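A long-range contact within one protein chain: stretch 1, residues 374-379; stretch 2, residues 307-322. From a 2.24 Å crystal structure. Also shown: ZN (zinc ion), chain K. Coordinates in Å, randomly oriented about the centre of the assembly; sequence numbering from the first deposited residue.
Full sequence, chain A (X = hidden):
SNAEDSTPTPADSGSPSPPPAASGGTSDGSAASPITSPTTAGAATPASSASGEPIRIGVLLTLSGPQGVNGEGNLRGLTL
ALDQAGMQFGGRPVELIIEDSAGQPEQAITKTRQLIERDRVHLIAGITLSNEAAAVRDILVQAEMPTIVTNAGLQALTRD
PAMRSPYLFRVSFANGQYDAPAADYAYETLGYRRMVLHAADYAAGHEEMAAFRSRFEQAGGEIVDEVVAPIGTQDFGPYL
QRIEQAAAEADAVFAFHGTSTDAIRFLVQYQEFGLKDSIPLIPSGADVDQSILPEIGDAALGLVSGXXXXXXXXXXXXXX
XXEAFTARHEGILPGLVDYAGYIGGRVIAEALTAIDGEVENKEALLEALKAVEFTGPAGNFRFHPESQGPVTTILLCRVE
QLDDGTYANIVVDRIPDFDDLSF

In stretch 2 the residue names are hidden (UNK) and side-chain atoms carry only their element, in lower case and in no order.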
ATOM      1  N   PHE A 374      -3.956 -15.261   8.407  1.00 37.29           N
ATOM      2  CA  PHE A 374      -5.261 -15.604   7.861  1.00 37.62           C
ATOM      3  C   PHE A 374      -5.150 -15.500   6.351  1.00 39.22           C
ATOM      4  O   PHE A 374      -4.163 -14.952   5.825  1.00 38.52           O
ATOM      5  CB  PHE A 374      -6.354 -14.639   8.398  1.00 36.84           C
ATOM      6  CG  PHE A 374      -6.004 -13.188   8.203  1.00 35.12           C
ATOM      7  CD1 PHE A 374      -6.413 -12.528   7.082  1.00 34.76           C
ATOM      8  CD2 PHE A 374      -5.279 -12.499   9.161  1.00 37.29           C
ATOM      9  CE1 PHE A 374      -6.111 -11.192   6.882  1.00 36.23           C
ATOM     10  CE2 PHE A 374      -4.940 -11.163   8.978  1.00 37.19           C
ATOM     11  CZ  PHE A 374      -5.359 -10.504   7.834  1.00 36.62           C
ATOM     12  N   THR A 375      -6.153 -16.063   5.684  1.00 39.81           N
ATOM     13  CA  THR A 375      -6.381 -15.892   4.262  1.00 40.82           C
ATOM     14  C   THR A 375      -7.191 -14.650   4.085  1.00 40.13           C
ATOM     15  O   THR A 375      -8.346 -14.633   4.460  1.00 36.44           O
ATOM     16  CB  THR A 375      -7.134 -17.089   3.648  1.00 40.40           C
ATOM     17  OG1 THR A 375      -6.392 -18.227   3.960  1.00 39.21           O
ATOM     18  CG2 THR A 375      -7.137 -17.012   2.073  1.00 43.73           C
ATOM     19  N   GLY A 376      -6.553 -13.596   3.558  1.00 39.07           N
ATOM     20  CA  GLY A 376      -7.250 -12.368   3.238  1.00 35.38           C
ATOM     21  C   GLY A 376      -7.648 -12.232   1.771  1.00 34.15           C
ATOM     22  O   GLY A 376      -7.486 -13.159   0.944  1.00 33.60           O
ATOM     23  N   PRO A 377      -8.164 -11.052   1.420  1.00 34.92           N
ATOM     24  CA  PRO A 377      -8.660 -10.866   0.082  1.00 33.25           C
ATOM     25  C   PRO A 377      -7.593 -10.953  -0.989  1.00 34.91           C
ATOM     26  O   PRO A 377      -7.948 -11.156  -2.148  1.00 41.41           O
ATOM     27  CB  PRO A 377      -9.300  -9.504   0.108  1.00 32.50           C
ATOM     28  CG  PRO A 377      -9.443  -9.099   1.532  1.00 32.78           C
ATOM     29  CD  PRO A 377      -8.562  -9.974   2.358  1.00 33.54           C
ATOM     30  N   ALA A 378      -6.316 -10.788  -0.643  1.00 36.47           N
ATOM     31  CA  ALA A 378      -5.223 -10.904  -1.646  1.00 34.26           C
ATOM     32  C   ALA A 378      -4.535 -12.254  -1.542  1.00 34.53           C
ATOM     33  O   ALA A 378      -3.751 -12.626  -2.397  1.00 36.24           O
ATOM     34  CB  ALA A 378      -4.228  -9.784  -1.489  1.00 35.99           C
ATOM     35  N   GLY A 379      -4.877 -13.034  -0.524  1.00 35.58           N
ATOM     36  CA  GLY A 379      -4.142 -14.269  -0.224  1.00 32.67           C
ATOM     37  C   GLY A 379      -3.729 -14.261   1.218  1.00 32.69           C
ATOM     38  O   GLY A 379      -4.238 -13.448   2.059  1.00 31.72           O
ATOM     39  N   UNK A 307       0.721  -5.438  -7.851  1.00 33.42           N
ATOM     40  CA  UNK A 307      -0.133  -4.763  -6.887  1.00 33.93           C
ATOM     41  C   UNK A 307      -0.455  -5.598  -5.651  1.00 32.49           C
ATOM     42  O   UNK A 307      -0.295  -6.832  -5.622  1.00 33.68           O
ATOM     43  c   UNK A 307      -1.465  -4.292  -7.517  1.00 37.09           C
ATOM     44  o   UNK A 307      -2.129  -3.318  -6.648  1.00 38.50           O
ATOM     45  c   UNK A 307      -2.382  -5.462  -7.811  1.00 36.31           C
ATOM     46  N   UNK A 308      -0.921  -4.897  -4.641  1.00 30.60           N
ATOM     47  CA  UNK A 308      -1.291  -5.482  -3.366  1.00 33.73           C
ATOM     48  C   UNK A 308      -2.671  -6.172  -3.483  1.00 33.37           C
ATOM     49  O   UNK A 308      -2.948  -7.151  -2.815  1.00 35.35           O
ATOM     50  c   UNK A 308      -1.309  -4.367  -2.330  1.00 36.08           C
ATOM     51  c   UNK A 308       0.655  -4.971  -0.779  1.00 40.27           C
ATOM     52  c   UNK A 308      -0.783  -4.523  -0.915  1.00 40.41           C
ATOM     53  c   UNK A 308      -0.986  -3.164  -0.247  1.00 46.51           C
ATOM     54  N   UNK A 309      -3.546  -5.641  -4.327  1.00 32.05           N
ATOM     55  CA  UNK A 309      -4.945  -6.076  -4.325  1.00 32.59           C
ATOM     56  C   UNK A 309      -5.659  -5.538  -5.532  1.00 32.33           C
ATOM     57  O   UNK A 309      -5.400  -4.415  -5.944  1.00 35.83           O
ATOM     58  c   UNK A 309      -7.158  -6.202  -3.064  1.00 31.12           C
ATOM     59  c   UNK A 309      -5.733  -5.621  -3.062  1.00 31.96           C
ATOM     60  c   UNK A 309      -8.659  -8.096  -3.084  1.00 33.28           C
ATOM     61  c   UNK A 309      -7.378  -7.558  -2.993  1.00 33.94           C
ATOM     62  c   UNK A 309      -9.729  -7.254  -3.255  1.00 33.65           C
ATOM     63  c   UNK A 309      -9.522  -5.918  -3.305  1.00 32.54           C
ATOM     64  o   UNK A 309     -11.042  -7.757  -3.331  1.00 38.16           O
ATOM     65  c   UNK A 309      -8.246  -5.400  -3.218  1.00 32.24           C
ATOM     66  N   UNK A 310      -6.576  -6.344  -6.067  1.00 31.88           N
ATOM     67  CA  UNK A 310      -7.571  -5.894  -7.024  1.00 32.26           C
ATOM     68  C   UNK A 310      -8.854  -6.609  -6.658  1.00 33.32           C
ATOM     69  O   UNK A 310      -8.809  -7.782  -6.321  1.00 33.62           O
ATOM     70  o   UNK A 310      -8.278  -6.099  -9.347  1.00 31.82           O
ATOM     71  c   UNK A 310      -6.731  -7.835  -8.552  1.00 32.44           C
ATOM     72  c   UNK A 310      -7.191  -6.306  -8.467  1.00 32.85           C
ATOM     73  N   UNK A 311      -9.983  -5.881  -6.767  1.00 33.38           N
ATOM     74  CA  UNK A 311     -11.316  -6.375  -6.610  1.00 33.49           C
ATOM     75  C   UNK A 311     -11.718  -7.524  -7.566  1.00 35.95           C
ATOM     76  O   UNK A 311     -12.706  -8.279  -7.310  1.00 37.76           O
ATOM     77  c   UNK A 311     -12.266  -5.205  -6.703  1.00 33.08           C
ATOM     78  N   UNK A 312     -10.946  -7.716  -8.632  1.00 35.48           N
ATOM     79  CA  UNK A 312     -11.208  -8.837  -9.565  1.00 37.10           C
ATOM     80  C   UNK A 312     -10.447 -10.105  -9.224  1.00 38.89           C
ATOM     81  O   UNK A 312     -10.375 -11.011 -10.054  1.00 38.47           O
ATOM     82  c   UNK A 312     -13.810  -5.263 -11.901  1.00 43.03           C
ATOM     83  c   UNK A 312     -10.959  -8.413 -11.026  1.00 38.66           C
ATOM     84  c   UNK A 312     -11.667  -5.998 -11.110  1.00 40.99           C
ATOM     85  o   UNK A 312     -14.638  -4.199 -12.115  1.00 44.72           O
ATOM     86  c   UNK A 312     -11.951  -7.307 -11.416  1.00 41.79           C
ATOM     87  c   UNK A 312     -14.160  -6.579 -12.191  1.00 42.79           C
ATOM     88  c   UNK A 312     -13.249  -7.605 -11.927  1.00 42.18           C
ATOM     89  c   UNK A 312     -12.562  -4.971 -11.378  1.00 43.46           C
ATOM     90  N   UNK A 313      -9.902 -10.203  -8.008  1.00 36.19           N
ATOM     91  CA  UNK A 313      -9.156 -11.384  -7.663  1.00 36.37           C
ATOM     92  C   UNK A 313     -10.166 -12.531  -7.573  1.00 40.07           C
ATOM     93  O   UNK A 313     -11.280 -12.335  -7.073  1.00 36.47           O
ATOM     94  o   UNK A 313      -6.914 -12.934  -7.005  1.00 34.26           O
ATOM     95  c   UNK A 313      -7.369 -12.241  -6.100  1.00 33.13           C
ATOM     96  n   UNK A 313      -7.013 -12.397  -4.842  1.00 33.28           N
ATOM     97  c   UNK A 313      -8.399 -11.177  -6.366  1.00 34.92           C
ATOM     98  N   UNK A 314      -9.797 -13.711  -8.072  1.00 36.09           N
ATOM     99  CA  UNK A 314     -10.801 -14.744  -8.288  1.00 38.06           C
ATOM    100  C   UNK A 314     -10.758 -15.732  -7.150  1.00 39.60           C
ATOM    101  O   UNK A 314     -10.667 -16.931  -7.360  1.00 43.11           O
ATOM    102  c   UNK A 314     -10.633 -15.451  -9.683  1.00 38.14           C
ATOM    103  o   UNK A 314      -9.079 -17.051 -10.808  1.00 39.75           O
ATOM    104  o   UNK A 314      -8.285 -15.770  -9.144  1.00 37.78           O
ATOM    105  c   UNK A 314      -9.248 -16.164  -9.874  1.00 38.89           C
ATOM    106  N   UNK A 315     -10.817 -15.237  -5.922  1.00 40.72           N
ATOM    107  CA  UNK A 315     -10.782 -16.107  -4.754  1.00 36.28           C
ATOM    108  C   UNK A 315     -11.975 -15.821  -3.937  1.00 38.26           C
ATOM    109  O   UNK A 315     -12.490 -14.694  -3.972  1.00 38.01           O
ATOM    110  c   UNK A 315      -8.230 -16.086  -4.694  1.00 38.43           C
ATOM    111  o   UNK A 315      -9.602 -14.550  -3.281  1.00 34.87           O
ATOM    112  c   UNK A 315      -9.555 -15.864  -3.870  1.00 39.39           C
ATOM    113  N   UNK A 316     -12.434 -16.834  -3.169  1.00 38.54           N
ATOM    114  CA  UNK A 316     -13.612 -16.646  -2.363  1.00 38.67           C
ATOM    115  C   UNK A 316     -13.495 -15.520  -1.318  1.00 39.88           C
ATOM    116  O   UNK A 316     -14.462 -14.802  -1.125  1.00 37.08           O
ATOM    117  c   UNK A 316     -12.682 -18.850  -2.014  1.00 41.39           C
ATOM    118  c   UNK A 316     -11.892 -18.196  -3.113  1.00 39.13           C
ATOM    119  c   UNK A 316     -13.801 -17.973  -1.653  1.00 40.60           C
ATOM    120  N   UNK A 317     -12.341 -15.351  -0.675  1.00 40.85           N
ATOM    121  CA  UNK A 317     -12.181 -14.310   0.356  1.00 43.94           C
ATOM    122  C   UNK A 317     -12.165 -12.932  -0.282  1.00 41.23           C
ATOM    123  O   UNK A 317     -12.556 -11.936   0.325  1.00 42.19           O
ATOM    124  c   UNK A 317     -10.887 -15.882   1.887  1.00 57.17           C
ATOM    125  c   UNK A 317     -11.955 -15.942   2.973  1.00 68.22           C
ATOM    126  o   UNK A 317     -12.729 -16.955   3.032  1.00 75.09           O
ATOM    127  o   UNK A 317     -12.009 -14.948   3.753  1.00 65.70           O
ATOM    128  c   UNK A 317     -10.899 -14.535   1.168  1.00 46.55           C
ATOM    129  N   UNK A 318     -11.700 -12.864  -1.515  1.00 37.46           N
ATOM    130  CA  UNK A 318     -11.760 -11.604  -2.217  1.00 37.17           C
ATOM    131  C   UNK A 318     -13.209 -11.279  -2.571  1.00 39.69           C
ATOM    132  O   UNK A 318     -13.656 -10.100  -2.403  1.00 35.09           O
ATOM    133  c   UNK A 318     -10.881 -11.599  -3.466  1.00 35.34           C
ATOM    134  o   UNK A 318     -10.999 -10.374  -4.163  1.00 33.91           O
ATOM    135  N   UNK A 319     -13.943 -12.300  -3.046  1.00 39.94           N
ATOM    136  CA  UNK A 319     -15.344 -12.070  -3.390  1.00 44.36           C
ATOM    137  C   UNK A 319     -16.187 -11.619  -2.169  1.00 43.22           C
ATOM    138  O   UNK A 319     -17.023 -10.745  -2.304  1.00 39.73           O
ATOM    139  c   UNK A 319     -15.881 -13.249  -5.572  1.00 63.00           C
ATOM    140  c   UNK A 319     -16.419 -14.520  -6.246  1.00 69.56           C
ATOM    141  c   UNK A 319     -15.991 -13.284  -4.044  1.00 50.66           C
ATOM    142  o   UNK A 319     -15.642 -15.332  -6.755  1.00 73.25           O
ATOM    143  n   UNK A 319     -17.755 -14.702  -6.238  1.00 79.20           N
ATOM    144  N   UNK A 320     -15.979 -12.262  -1.030  1.00 38.45           N
ATOM    145  CA  UNK A 320     -16.610 -11.889   0.208  1.00 42.84           C
ATOM    146  C   UNK A 320     -16.299 -10.416   0.626  1.00 38.92           C
ATOM    147  O   UNK A 320     -17.185  -9.656   0.861  1.00 38.04           O
ATOM    148  o   UNK A 320     -15.937 -14.869   3.171  1.00 79.97           O
ATOM    149  c   UNK A 320     -16.561 -12.605   2.709  1.00 55.98           C
ATOM    150  c   UNK A 320     -16.155 -12.871   1.266  1.00 49.19           C
ATOM    151  o   UNK A 320     -15.652 -13.405   4.765  1.00 70.66           O
ATOM    152  c   UNK A 320     -16.029 -13.700   3.623  1.00 63.17           C
ATOM    153  N   UNK A 321     -15.056  -9.983   0.556  1.00 38.10           N
ATOM    154  CA  UNK A 321     -14.692  -8.578   0.837  1.00 35.92           C
ATOM    155  C   UNK A 321     -15.289  -7.604  -0.155  1.00 37.03           C
ATOM    156  O   UNK A 321     -15.806  -6.586   0.247  1.00 35.34           O
ATOM    157  c   UNK A 321     -11.249  -5.442  -0.037  1.00 33.65           C
ATOM    158  c   UNK A 321     -12.830  -6.304   2.015  1.00 35.60           C
ATOM    159  c   UNK A 321     -13.192  -8.482   0.873  1.00 36.31           C
ATOM    160  c   UNK A 321     -11.485  -4.609   1.052  1.00 36.41           C
ATOM    161  c   UNK A 321     -12.639  -7.099   0.912  1.00 33.64           C
ATOM    162  c   UNK A 321     -12.268  -5.042   2.092  1.00 34.40           C
ATOM    163  c   UNK A 321     -11.824  -6.670  -0.072  1.00 33.35           C
ATOM    164  N   UNK A 322     -15.320  -7.943  -1.438  1.00 38.89           N
ATOM    165  CA  UNK A 322     -15.972  -7.063  -2.439  1.00 39.55           C
ATOM    166  C   UNK A 322     -17.479  -6.948  -2.161  1.00 43.56           C
ATOM    167  O   UNK A 322     -18.068  -5.848  -2.233  1.00 41.15           O
ATOM    168  c   UNK A 322     -16.482  -6.662  -4.858  1.00 42.62           C
ATOM    169  c   UNK A 322     -14.301  -7.552  -4.246  1.00 40.47           C
ATOM    170  c   UNK A 322     -15.776  -7.556  -3.874  1.00 39.58           C
TER
HETATM  171 ZN    ZN K 510     -13.803 -15.057   5.071  1.00 79.97          ZN
HETATM  172  O   HOH W   1      -5.070 -14.292  -4.083  1.00 37.23           O
HETATM  173  O   HOH W   2      -7.936 -14.901  -1.083  1.00 37.64           O
HETATM  174  O   HOH W   3     -13.372 -13.559   6.981  1.00 54.13           O

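Position 307 has one carbon carrying an oxygen and a carbon, and nothing of stretch 1 is in reach: T307. Position 308 has four carbons, forked at the second. Its backbone O lies 3.2 Å from A378 CB. This is L308.

Position 309 has one carbon, then a six-carbon ring bearing an oxygen, so it is Y309. Its CE1 lies 3.5 Å from P377 CB, and P377 O sits at the ring edge, near its plane. A378 CB is 4.1 Å from Y309 CD1.

Position 310 has a carbon carrying an oxygen and a carbon, pointing away: T310. Its OG1 accepts from the backbone N of 312. Position 311 has a single carbon and is A311. Position 312 has another six-carbon ring bearing an oxygen, out of reach of stretch 1: Y312. These three open a type I turn that ends at 313.

Position 313 has two carbons, the second bonded to one oxygen and one nitrogen: N313. It points toward stretch 1, and ND2 donates to P377 O at 3.1 Å.

Position 314 has two carbons, the second carrying two oxygens. It is exposed: D314. Position 315 has a carbon carrying an oxygen and a carbon: T315. It is the N-cap of the helix, its OG1 accepting from the backbone N of 318.

Position 316 has three carbons closing onto its own N, which gives P316. Position 317 has three carbons, the third carrying two oxygens: E317. Its CB lies 3.7 Å from G376 O, and its CG lies 3.9 Å from T375 CG2. OE1 binds zinc at 2.2 Å.

Position 318 has one carbon, then an oxygen: S318. Its CB is 3.2 Å from P377 O, and Y309 OH donates to its OG. Position 319 has three carbons, the third with an oxygen and a nitrogen. It points away and is Q319. Position 320 has three carbons ending in two oxygens: E320. OE2 joins the zinc site at 2.5 Å from ZN. Position 321 has one carbon and a bare six-carbon ring, F321, whose CD2 lies 3.8 Å from P377 CG. Position 322 has one carbon carrying two more, V322, out of reach.

The contact centres on P377, in the type I turn G376 to G379. Its ring packs against Y309 and F321, while its carbonyl accepts the N313 bond. Water 1 accepts from N313 ND2 and donates to A378 O; water 2 links T315 OG1 to G376 O.

Stretch 2, residues 307-322: TLYTAYNDTPESQEFV
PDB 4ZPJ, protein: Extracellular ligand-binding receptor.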